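Local coordinates for putative sugar binding protein (Bacteroides vulgatus ATCC 8482, PDB 3KEZ) that probably binds sugars at the outer membrane as a SusD-family nutrient-binding protein, and carries a calcium ion, at residues Y206-E211 with V402-M407; E387-L392 with G396-D401; D129-F134 with N164-C169. All coordinates share one frame; numbering follows the deposited sequence.

Overall arrangement
Followed from the N terminus, contact 3 comes first: the end of helix 109-134 meets the start of helix 166-183, closing a loop of 29 residues. Contact 1 opens only after that, at the end of helix 195-209, and closes 190 residues later against 402-407. Contact 2 falls within this long loop, a short hairpin between 387-392 and 396-401 with three residues at its bend. Helix 398-403 serves both contacts 1 and 2, whose centres lie about 13 Å apart. Contact 1 brings helix 398-403, in the SusD family region, against the end of helix 195-209. Y208 of contact 1 also reaches R132 of contact 3, by a probable hydrogen bond, and Y400 of contact 2 packs on I133.

Contact 1: residues Y206-E211 with V402-M407; sequences YLYKGE and VIRNGM
Y208 lays one face of its ring against the aliphatic part of R404. The CD carbon of R404 sits over the ring centre, 3.4 Å from the centroid and 15° off the ring normal, a CH-pi contact. The two side chains cross at about a right angle, yet the guanidinium plane is inclined only 20° to the ring, NE of R404 lying 3.5 Å from CE1 of Y208. NH1 of R404 comes within 3.9 Å of CB of L207, a van der Waals touch of the guanidinium on an aliphatic carbon. R404 gets there from a chi1 of 74°, which sets CG between backbone N and carbonyl carbon; from CG to NE the chain then runs extended across the tyrosine.

No direct hydrogen bond joins the segments, and two waters do that work. The first donates to the carbonyl O of L207 at 2.8 Å and accepts from NH1 of R404 at 3.0 Å, lying in the guanidinium plane at its edge. The second donates to the carbonyl O atoms of both Y208 and R404. Both segments are helix ends: G210, with positive phi, closes helix 195-209 in a Schellman motif (N of G210 to O of L207, N of E211 to O of Y206), and G406 ends helix 398-403 in the same way (N of G406 to O of I403, N of M407 to O of V402).

In the second shell, salt bridges from NE to D401 and from NH1 to E346 of helix 337-350 fix the rotation of the R404 guanidinium. ND2 of N405 lies 3.4 Å above its plane, toward the rim, and hydrogen-bonds the carbonyl of D401. The hydroxyl of Y208 bonds to R132, while F128 meets the tyrosine ring edge-to-face.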
loop_
_atom_site.group_PDB
_atom_site.type_symbol
_atom_site.label_atom_id
_atom_site.label_comp_id
_atom_site.label_asym_id
_atom_site.label_seq_id
_atom_site.Cartn_x
_atom_site.Cartn_y
_atom_site.Cartn_z
ATOM N N TYR A 206 -0.134 -11.045 7.080
ATOM C CA TYR A 206 -0.774 -12.011 7.975
ATOM C C TYR A 206 -2.275 -11.785 8.158
ATOM O O TYR A 206 -3.043 -12.760 8.288
ATOM C CB TYR A 206 -0.055 -12.046 9.325
ATOM C CG TYR A 206 1.317 -12.758 9.351
ATOM C CD1 TYR A 206 1.467 -14.054 8.860
ATOM C CD2 TYR A 206 2.396 -12.201 10.030
ATOM C CE1 TYR A 206 2.657 -14.725 8.945
ATOM C CE2 TYR A 206 3.626 -12.897 10.150
ATOM C CZ TYR A 206 3.723 -14.149 9.609
ATOM O OH TYR A 206 4.861 -14.842 9.701
ATOM N N LEU A 207 -2.720 -10.527 8.227
ATOM C CA LEU A 207 -4.182 -10.260 8.361
ATOM C C LEU A 207 -4.896 -10.777 7.148
ATOM O O LEU A 207 -5.943 -11.447 7.250
ATOM C CB LEU A 207 -4.474 -8.753 8.523
ATOM C CG LEU A 207 -4.020 -8.074 9.799
ATOM C CD1 LEU A 207 -4.204 -6.566 9.750
ATOM C CD2 LEU A 207 -4.784 -8.715 10.943
ATOM N N TYR A 208 -4.363 -10.475 5.974
ATOM C CA TYR A 208 -5.010 -10.951 4.701
ATOM C C TYR A 208 -5.131 -12.454 4.623
ATOM O O TYR A 208 -6.070 -12.972 4.031
ATOM C CB TYR A 208 -4.217 -10.527 3.453
ATOM C CG TYR A 208 -4.408 -9.119 2.952
ATOM C CD1 TYR A 208 -4.262 -8.036 3.785
ATOM C CD2 TYR A 208 -4.715 -8.873 1.629
ATOM C CE1 TYR A 208 -4.404 -6.764 3.324
ATOM C CE2 TYR A 208 -4.865 -7.571 1.155
ATOM C CZ TYR A 208 -4.687 -6.525 2.000
ATOM O OH TYR A 208 -4.788 -5.221 1.549
ATOM N N LYS A 209 -4.150 -13.153 5.176
ATOM C CA LYS A 209 -4.171 -14.605 5.268
ATOM C C LYS A 209 -4.988 -15.158 6.423
ATOM O O LYS A 209 -5.177 -16.338 6.498
ATOM C CB LYS A 209 -2.723 -15.143 5.324
ATOM C CG LYS A 209 -2.561 -16.598 5.087
ATOM C CD LYS A 209 -1.117 -16.976 5.071
ATOM C CE LYS A 209 -0.951 -18.450 4.816
ATOM N NZ LYS A 209 -0.779 -19.136 6.059
ATOM N N GLY A 210 -5.478 -14.317 7.326
ATOM C CA GLY A 210 -6.184 -14.819 8.504
ATOM C C GLY A 210 -5.301 -15.396 9.583
ATOM O O GLY A 210 -5.787 -16.151 10.424
ATOM N N GLU A 211 -4.010 -15.065 9.566
ATOM C CA GLU A 211 -3.068 -15.523 10.615
ATOM C C GLU A 211 -2.950 -14.448 11.699
ATOM O O GLU A 211 -1.950 -13.745 11.791
ATOM C CB GLU A 211 -1.709 -15.880 9.990
ATOM C CG GLU A 211 -1.899 -17.076 9.026
ATOM C CD GLU A 211 -0.696 -17.970 8.838
ATOM O OE1 GLU A 211 0.459 -17.498 8.777
ATOM O OE2 GLU A 211 -0.935 -19.188 8.706
ATOM N N VAL A 402 -12.104 -4.293 2.623
ATOM C CA VAL A 402 -13.449 -4.820 2.590
ATOM C C VAL A 402 -13.442 -6.256 2.004
ATOM O O VAL A 402 -13.943 -7.231 2.642
ATOM C CB VAL A 402 -14.347 -3.907 1.735
ATOM C CG1 VAL A 402 -15.765 -4.471 1.686
ATOM C CG2 VAL A 402 -14.371 -2.495 2.341
ATOM N N ILE A 403 -12.842 -6.384 0.833
ATOM C CA ILE A 403 -12.958 -7.590 0.025
ATOM C C ILE A 403 -12.280 -8.779 0.742
ATOM O O ILE A 403 -12.806 -9.890 0.727
ATOM C CB ILE A 403 -12.385 -7.389 -1.395
ATOM C CG1 ILE A 403 -13.267 -6.447 -2.236
ATOM C CG2 ILE A 403 -12.195 -8.752 -2.102
ATOM C CD1 ILE A 403 -14.747 -6.944 -2.515
ATOM N N ARG A 404 -11.150 -8.525 1.402
ATOM C CA ARG A 404 -10.353 -9.591 2.017
ATOM C C ARG A 404 -11.073 -10.247 3.165
ATOM O O ARG A 404 -10.763 -11.383 3.573
ATOM C CB ARG A 404 -8.999 -9.044 2.488
ATOM C CG ARG A 404 -9.004 -8.167 3.744
ATOM C CD ARG A 404 -7.589 -7.624 3.967
ATOM N NE ARG A 404 -7.527 -6.494 4.891
ATOM C CZ ARG A 404 -7.594 -6.569 6.225
ATOM N NH1 ARG A 404 -7.861 -7.707 6.844
ATOM N NH2 ARG A 404 -7.535 -5.449 6.931
ATOM N N ASN A 405 -11.999 -9.486 3.747
ATOM C CA ASN A 405 -12.783 -9.946 4.867
ATOM C C ASN A 405 -14.121 -10.553 4.473
ATOM O O ASN A 405 -14.985 -10.784 5.341
ATOM C CB ASN A 405 -12.946 -8.786 5.865
ATOM C CG ASN A 405 -11.685 -8.514 6.616
ATOM O OD1 ASN A 405 -11.168 -9.402 7.293
ATOM N ND2 ASN A 405 -11.174 -7.299 6.515
ATOM N N GLY A 406 -14.305 -10.843 3.194
ATOM C CA GLY A 406 -15.581 -11.364 2.709
ATOM C C GLY A 406 -16.753 -10.413 2.874
ATOM O O GLY A 406 -17.925 -10.825 2.962
HETATM N N MSE A 407 -16.440 -9.125 2.883
HETATM C CA MSE A 407 -17.446 -8.127 2.956
HETATM C C MSE A 407 -17.761 -7.610 1.558
HETATM O O MSE A 407 -16.989 -7.816 0.617
HETATM C CB MSE A 407 -17.010 -7.015 3.899
HETATM C CG MSE A 407 -16.877 -7.473 5.331
HETATM SE SE MSE A 407 -16.003 -6.119 6.369
HETATM C CE MSE A 407 -16.129 -6.871 8.084
HETATM O O HOH W 1 -8.280 -10.494 5.953
HETATM O O HOH W 2 -8.264 -12.635 2.308
#

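Contact 2: residues E387-L392 with G396-D401; sequences ERRKEL and GHRMYD
The guanidinium groups of R389 and R398 stack nearly flat, with planes 9° and centres 3.5 Å apart; NH2 of R398 lies over the centre of the R389 group, and NE of R389 over that of R398. Salt bridges from R389 to D54 and D386, and from R398 to D53, probably offset the like charges. R389 is turned into the stack by a bend at chi3 (-82°). Well away from this stack, the R388 guanidinium has CD1 of L392 over one face and OD2 of D401 at its edge. That edge carries a salt bridge with a hydrogen bond, NE of R388 to OD2 of D401 at 2.7 Å, bent to 144° and reaching OD2 from above the carboxylate plane. The same CD1 of L392 sits over the face of the H397 ring, 3.6 Å from its centroid, a CH-pi contact, so one methyl serves two flat groups. At the bend a water donates to the carbonyl O of L392 and accepts from N of H397 at 2.9 Å. R388 also reaches E339 and N343 of helix 337-350. Helices 381-392 and 398-403 form a short helical hairpin in the SusD family region, of the TPR clan of helical repeats.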
loop_
_atom_site.group_PDB
_atom_site.type_symbol
_atom_site.label_atom_id
_atom_site.label_comp_id
_atom_site.label_asym_id
_atom_site.label_seq_id
_atom_site.Cartn_x
_atom_site.Cartn_y
_atom_site.Cartn_z
ATOM N N GLU A 387 -12.591 2.807 11.620
ATOM C CA GLU A 387 -11.468 3.674 11.933
ATOM C C GLU A 387 -10.368 3.643 10.843
ATOM O O GLU A 387 -9.861 4.697 10.422
ATOM C CB GLU A 387 -10.884 3.323 13.288
ATOM C CG GLU A 387 -9.932 4.387 13.874
ATOM C CD GLU A 387 -10.599 5.719 14.148
ATOM O OE1 GLU A 387 -11.818 5.754 14.410
ATOM O OE2 GLU A 387 -9.891 6.745 14.114
ATOM N N ARG A 388 -10.004 2.454 10.383
ATOM C CA ARG A 388 -8.939 2.300 9.387
ATOM C C ARG A 388 -9.244 3.106 8.093
ATOM O O ARG A 388 -8.363 3.741 7.528
ATOM C CB ARG A 388 -8.758 0.810 9.061
ATOM C CG ARG A 388 -7.599 0.445 8.148
ATOM C CD ARG A 388 -7.733 -0.993 7.612
ATOM N NE ARG A 388 -6.553 -1.392 6.866
ATOM C CZ ARG A 388 -5.370 -1.703 7.434
ATOM N NH1 ARG A 388 -5.197 -1.695 8.753
ATOM N NH2 ARG A 388 -4.342 -2.008 6.660
ATOM N N ARG A 389 -10.478 3.053 7.614
ATOM C CA ARG A 389 -10.819 3.763 6.385
ATOM C C ARG A 389 -10.665 5.297 6.522
ATOM O O ARG A 389 -10.303 5.973 5.566
ATOM C CB ARG A 389 -12.216 3.379 5.895
ATOM C CG ARG A 389 -13.340 4.006 6.703
ATOM C CD ARG A 389 -14.595 3.197 6.649
ATOM N NE ARG A 389 -15.303 3.499 5.429
ATOM C CZ ARG A 389 -16.580 3.221 5.196
ATOM N NH1 ARG A 389 -17.331 2.617 6.112
ATOM N NH2 ARG A 389 -17.106 3.546 4.031
ATOM N N LYS A 390 -10.926 5.833 7.712
ATOM C CA LYS A 390 -10.717 7.257 7.962
ATOM C C LYS A 390 -9.253 7.552 7.969
ATOM O O LYS A 390 -8.818 8.523 7.338
ATOM C CB LYS A 390 -11.364 7.724 9.266
ATOM C CG LYS A 390 -12.894 7.521 9.315
ATOM C CD LYS A 390 -13.471 7.933 10.709
ATOM C CE LYS A 390 -14.914 7.537 10.819
ATOM N NZ LYS A 390 -15.356 7.606 12.216
ATOM N N GLU A 391 -8.466 6.680 8.606
ATOM C CA GLU A 391 -7.023 6.903 8.697
ATOM C C GLU A 391 -6.261 6.741 7.374
ATOM O O GLU A 391 -5.340 7.501 7.102
ATOM C CB GLU A 391 -6.415 5.982 9.762
ATOM C CG GLU A 391 -4.977 6.306 10.023
ATOM C CD GLU A 391 -4.797 7.720 10.531
ATOM O OE1 GLU A 391 -5.533 8.104 11.479
ATOM O OE2 GLU A 391 -3.924 8.446 9.998
ATOM N N LEU A 392 -6.647 5.776 6.537
ATOM C CA LEU A 392 -5.836 5.379 5.402
ATOM C C LEU A 392 -6.412 5.768 4.028
ATOM O O LEU A 392 -5.938 5.312 3.008
ATOM C CB LEU A 392 -5.555 3.882 5.470
ATOM C CG LEU A 392 -4.762 3.394 6.713
ATOM C CD1 LEU A 392 -4.426 1.887 6.564
ATOM C CD2 LEU A 392 -3.459 4.174 6.885
ATOM N N GLY A 396 -4.335 3.635 -0.462
ATOM C CA GLY A 396 -4.392 2.407 -1.252
ATOM C C GLY A 396 -4.891 1.140 -0.590
ATOM O O GLY A 396 -4.624 0.021 -1.107
ATOM N N HIS A 397 -5.665 1.295 0.486
ATOM C CA HIS A 397 -6.145 0.156 1.292
ATOM C C HIS A 397 -7.621 -0.274 1.137
ATOM O O HIS A 397 -7.938 -1.466 1.276
ATOM C CB HIS A 397 -5.919 0.481 2.752
ATOM C CG HIS A 397 -4.476 0.509 3.125
ATOM N ND1 HIS A 397 -3.857 -0.523 3.800
ATOM C CD2 HIS A 397 -3.512 1.431 2.873
ATOM C CE1 HIS A 397 -2.579 -0.232 3.963
ATOM N NE2 HIS A 397 -2.348 0.955 3.425
ATOM N N ARG A 398 -8.530 0.678 0.935
ATOM C CA ARG A 398 -9.946 0.403 1.255
ATOM C C ARG A 398 -10.552 -0.817 0.540
ATOM O O ARG A 398 -11.148 -1.648 1.207
ATOM C CB ARG A 398 -10.825 1.636 1.016
ATOM C CG ARG A 398 -12.318 1.465 1.293
ATOM C CD ARG A 398 -12.676 1.162 2.727
ATOM N NE ARG A 398 -14.126 0.975 2.866
ATOM C CZ ARG A 398 -14.734 0.505 3.951
ATOM N NH1 ARG A 398 -14.049 0.158 5.054
ATOM N NH2 ARG A 398 -16.039 0.358 3.930
HETATM N N MSE A 399 -10.456 -0.908 -0.788
HETATM C CA MSE A 399 -11.160 -1.991 -1.472
HETATM C C MSE A 399 -10.661 -3.311 -0.916
HETATM O O MSE A 399 -11.445 -4.192 -0.561
HETATM C CB MSE A 399 -10.999 -1.923 -2.983
HETATM C CG MSE A 399 -11.637 -3.071 -3.715
HETATM SE SE MSE A 399 -10.464 -4.625 -3.882
HETATM C CE MSE A 399 -9.088 -3.891 -5.021
ATOM N N TYR A 400 -9.351 -3.442 -0.792
ATOM C CA TYR A 400 -8.768 -4.694 -0.346
ATOM C C TYR A 400 -9.260 -5.088 1.054
ATOM O O TYR A 400 -9.498 -6.285 1.326
ATOM C CB TYR A 400 -7.254 -4.561 -0.266
ATOM C CG TYR A 400 -6.514 -4.360 -1.550
ATOM C CD1 TYR A 400 -6.614 -5.292 -2.590
ATOM C CD2 TYR A 400 -5.600 -3.302 -1.697
ATOM C CE1 TYR A 400 -5.843 -5.139 -3.759
ATOM C CE2 TYR A 400 -4.817 -3.155 -2.867
ATOM C CZ TYR A 400 -4.958 -4.087 -3.892
ATOM O OH TYR A 400 -4.218 -3.983 -5.037
ATOM N N ASP A 401 -9.383 -4.081 1.935
ATOM C CA ASP A 401 -9.790 -4.324 3.319
ATOM C C ASP A 401 -11.223 -4.790 3.472
ATOM O O ASP A 401 -11.542 -5.568 4.372
ATOM C CB ASP A 401 -9.566 -3.075 4.176
ATOM C CG ASP A 401 -8.096 -2.752 4.367
ATOM O OD1 ASP A 401 -7.261 -3.699 4.359
ATOM O OD2 ASP A 401 -7.770 -1.533 4.510
HETATM O O HOH W 3 -7.153 3.569 1.407
#

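Contact 3: residues D129-F134 with N164-C169; sequences DLTRIF and NTVAEC
T131 and C169 make the closest approach, OG1 of T131 standing 3.4 Å from CB of C169. The threonine meets its partners with both branches. At chi1 -60° the hydroxyl lies beside its own backbone N, where it hydrogen-bonds the carbonyl of L127 one turn earlier, and CG2, opposite the backbone N, faces V166. CG2 of T131 packs 4.0 Å from CG1 of V166, a methyl-to-methyl contact, the two side chains crossing at a slant. V166 presents that branch because its chi1 of 164° sets CG1 opposite the backbone N. SG of C169 is farther off, 3.7 Å from OG1 of T131.

V166 and C169 belong to the first turn of their helix, whose start is fixed by a capping box: N of E168 donates to OG1 of T165 at 3.1 Å, and N of T165 donates to OE1 of E168 at 3.0 Å. ND2 of N164 reaches the same OE1 from the other face of the carboxylate plane.

The side chain of R132 starts out away from this interface; its NE and NH2 both grip OD1 of D129. The threonine also touches Y170 and I173 farther along helix 166-183. L130 packs on helix 80-96 and R132 on Y400 of helix 398-403, so the end of helix 109-134 touches three other helices, while I133 and F134 rest on L440 of a loop.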
loop_
_atom_site.group_PDB
_atom_site.type_symbol
_atom_site.label_atom_id
_atom_site.label_comp_id
_atom_site.label_asym_id
_atom_site.label_seq_id
_atom_site.Cartn_x
_atom_site.Cartn_y
_atom_site.Cartn_z
ATOM N N ASP A 129 1.790 -7.339 -3.883
ATOM C CA ASP A 129 0.991 -6.483 -4.743
ATOM C C ASP A 129 0.513 -7.225 -5.987
ATOM O O ASP A 129 -0.652 -7.104 -6.374
ATOM C CB ASP A 129 1.725 -5.167 -5.084
ATOM C CG ASP A 129 1.463 -4.081 -4.071
ATOM O OD1 ASP A 129 0.276 -3.934 -3.721
ATOM O OD2 ASP A 129 2.418 -3.397 -3.597
ATOM N N LEU A 130 1.379 -8.010 -6.619
ATOM C CA LEU A 130 0.935 -8.774 -7.781
ATOM C C LEU A 130 -0.198 -9.727 -7.348
ATOM O O LEU A 130 -1.174 -9.879 -8.045
ATOM C CB LEU A 130 2.076 -9.569 -8.444
ATOM C CG LEU A 130 3.086 -8.832 -9.340
ATOM C CD1 LEU A 130 4.333 -9.694 -9.541
ATOM C CD2 LEU A 130 2.473 -8.497 -10.680
ATOM N N THR A 131 -0.066 -10.339 -6.191
ATOM C CA THR A 131 -1.020 -11.365 -5.779
ATOM C C THR A 131 -2.376 -10.763 -5.448
ATOM O O THR A 131 -3.398 -11.299 -5.825
ATOM C CB THR A 131 -0.427 -12.169 -4.597
ATOM O OG1 THR A 131 0.802 -12.785 -5.013
ATOM C CG2 THR A 131 -1.411 -13.268 -4.106
ATOM N N ARG A 132 -2.402 -9.622 -4.772
ATOM C CA ARG A 132 -3.689 -8.987 -4.456
ATOM C C ARG A 132 -4.364 -8.287 -5.645
ATOM O O ARG A 132 -5.614 -8.199 -5.709
ATOM C CB ARG A 132 -3.608 -8.084 -3.227
ATOM C CG ARG A 132 -2.747 -6.893 -3.308
ATOM C CD ARG A 132 -2.684 -6.234 -1.936
ATOM N NE ARG A 132 -1.825 -5.067 -1.981
ATOM C CZ ARG A 132 -1.829 -4.050 -1.126
ATOM N NH1 ARG A 132 -2.672 -4.001 -0.100
ATOM N NH2 ARG A 132 -0.985 -3.045 -1.328
ATOM N N ILE A 133 -3.558 -7.852 -6.605
ATOM C CA ILE A 133 -4.073 -7.205 -7.820
ATOM C C ILE A 133 -4.671 -8.228 -8.792
ATOM O O ILE A 133 -5.743 -7.969 -9.345
ATOM C CB ILE A 133 -3.005 -6.312 -8.534
ATOM C CG1 ILE A 133 -2.667 -5.081 -7.694
ATOM C CG2 ILE A 133 -3.466 -5.842 -9.987
ATOM C CD1 ILE A 133 -1.355 -4.371 -8.147
ATOM N N PHE A 134 -3.998 -9.367 -8.974
ATOM C CA PHE A 134 -4.336 -10.307 -10.043
ATOM C C PHE A 134 -4.973 -11.634 -9.581
ATOM O O PHE A 134 -5.373 -12.427 -10.432
ATOM C CB PHE A 134 -3.106 -10.615 -10.921
ATOM C CG PHE A 134 -2.601 -9.408 -11.715
ATOM C CD1 PHE A 134 -3.233 -9.012 -12.875
ATOM C CD2 PHE A 134 -1.512 -8.670 -11.260
ATOM C CE1 PHE A 134 -2.800 -7.892 -13.580
ATOM C CE2 PHE A 134 -1.038 -7.559 -11.985
ATOM C CZ PHE A 134 -1.684 -7.159 -13.110
ATOM N N ASN A 164 1.390 -19.552 -10.207
ATOM C CA ASN A 164 1.244 -20.319 -8.958
ATOM C C ASN A 164 -0.079 -19.976 -8.253
ATOM O O ASN A 164 -0.800 -19.060 -8.668
ATOM C CB ASN A 164 2.427 -20.015 -8.060
ATOM C CG ASN A 164 3.690 -20.589 -8.611
ATOM O OD1 ASN A 164 4.421 -19.938 -9.382
ATOM N ND2 ASN A 164 3.905 -21.849 -8.316
ATOM N N THR A 165 -0.405 -20.681 -7.180
ATOM C CA THR A 165 -1.633 -20.378 -6.486
ATOM C C THR A 165 -1.413 -19.189 -5.562
ATOM O O THR A 165 -0.250 -18.832 -5.212
ATOM C CB THR A 165 -2.157 -21.566 -5.671
ATOM O OG1 THR A 165 -1.192 -21.891 -4.682
ATOM C CG2 THR A 165 -2.471 -22.781 -6.583
ATOM N N VAL A 166 -2.520 -18.569 -5.167
ATOM C CA VAL A 166 -2.464 -17.506 -4.176
ATOM C C VAL A 166 -1.766 -18.030 -2.893
ATOM O O VAL A 166 -0.927 -17.338 -2.337
ATOM C CB VAL A 166 -3.851 -16.899 -3.898
ATOM C CG1 VAL A 166 -3.834 -16.090 -2.627
ATOM C CG2 VAL A 166 -4.367 -16.083 -5.108
ATOM N N ALA A 167 -2.084 -19.256 -2.454
ATOM C CA ALA A 167 -1.428 -19.858 -1.273
ATOM C C ALA A 167 0.090 -19.954 -1.442
ATOM O O ALA A 167 0.833 -19.596 -0.533
ATOM C CB ALA A 167 -2.055 -21.258 -0.911
ATOM N N GLU A 168 0.556 -20.427 -2.597
ATOM C CA GLU A 168 1.993 -20.576 -2.836
ATOM C C GLU A 168 2.676 -19.229 -2.806
ATOM O O GLU A 168 3.779 -19.086 -2.252
ATOM C CB GLU A 168 2.286 -21.278 -4.181
ATOM C CG GLU A 168 1.836 -22.692 -4.141
ATOM C CD GLU A 168 1.840 -23.373 -5.486
ATOM O OE1 GLU A 168 1.619 -22.751 -6.544
ATOM O OE2 GLU A 168 2.046 -24.569 -5.444
ATOM N N CYS A 169 2.008 -18.233 -3.379
ATOM C CA CYS A 169 2.537 -16.875 -3.366
ATOM C C CYS A 169 2.697 -16.329 -1.950
ATOM O O CYS A 169 3.721 -15.703 -1.645
ATOM C CB CYS A 169 1.690 -15.924 -4.217
ATOM S SG CYS A 169 1.789 -16.247 -5.989
#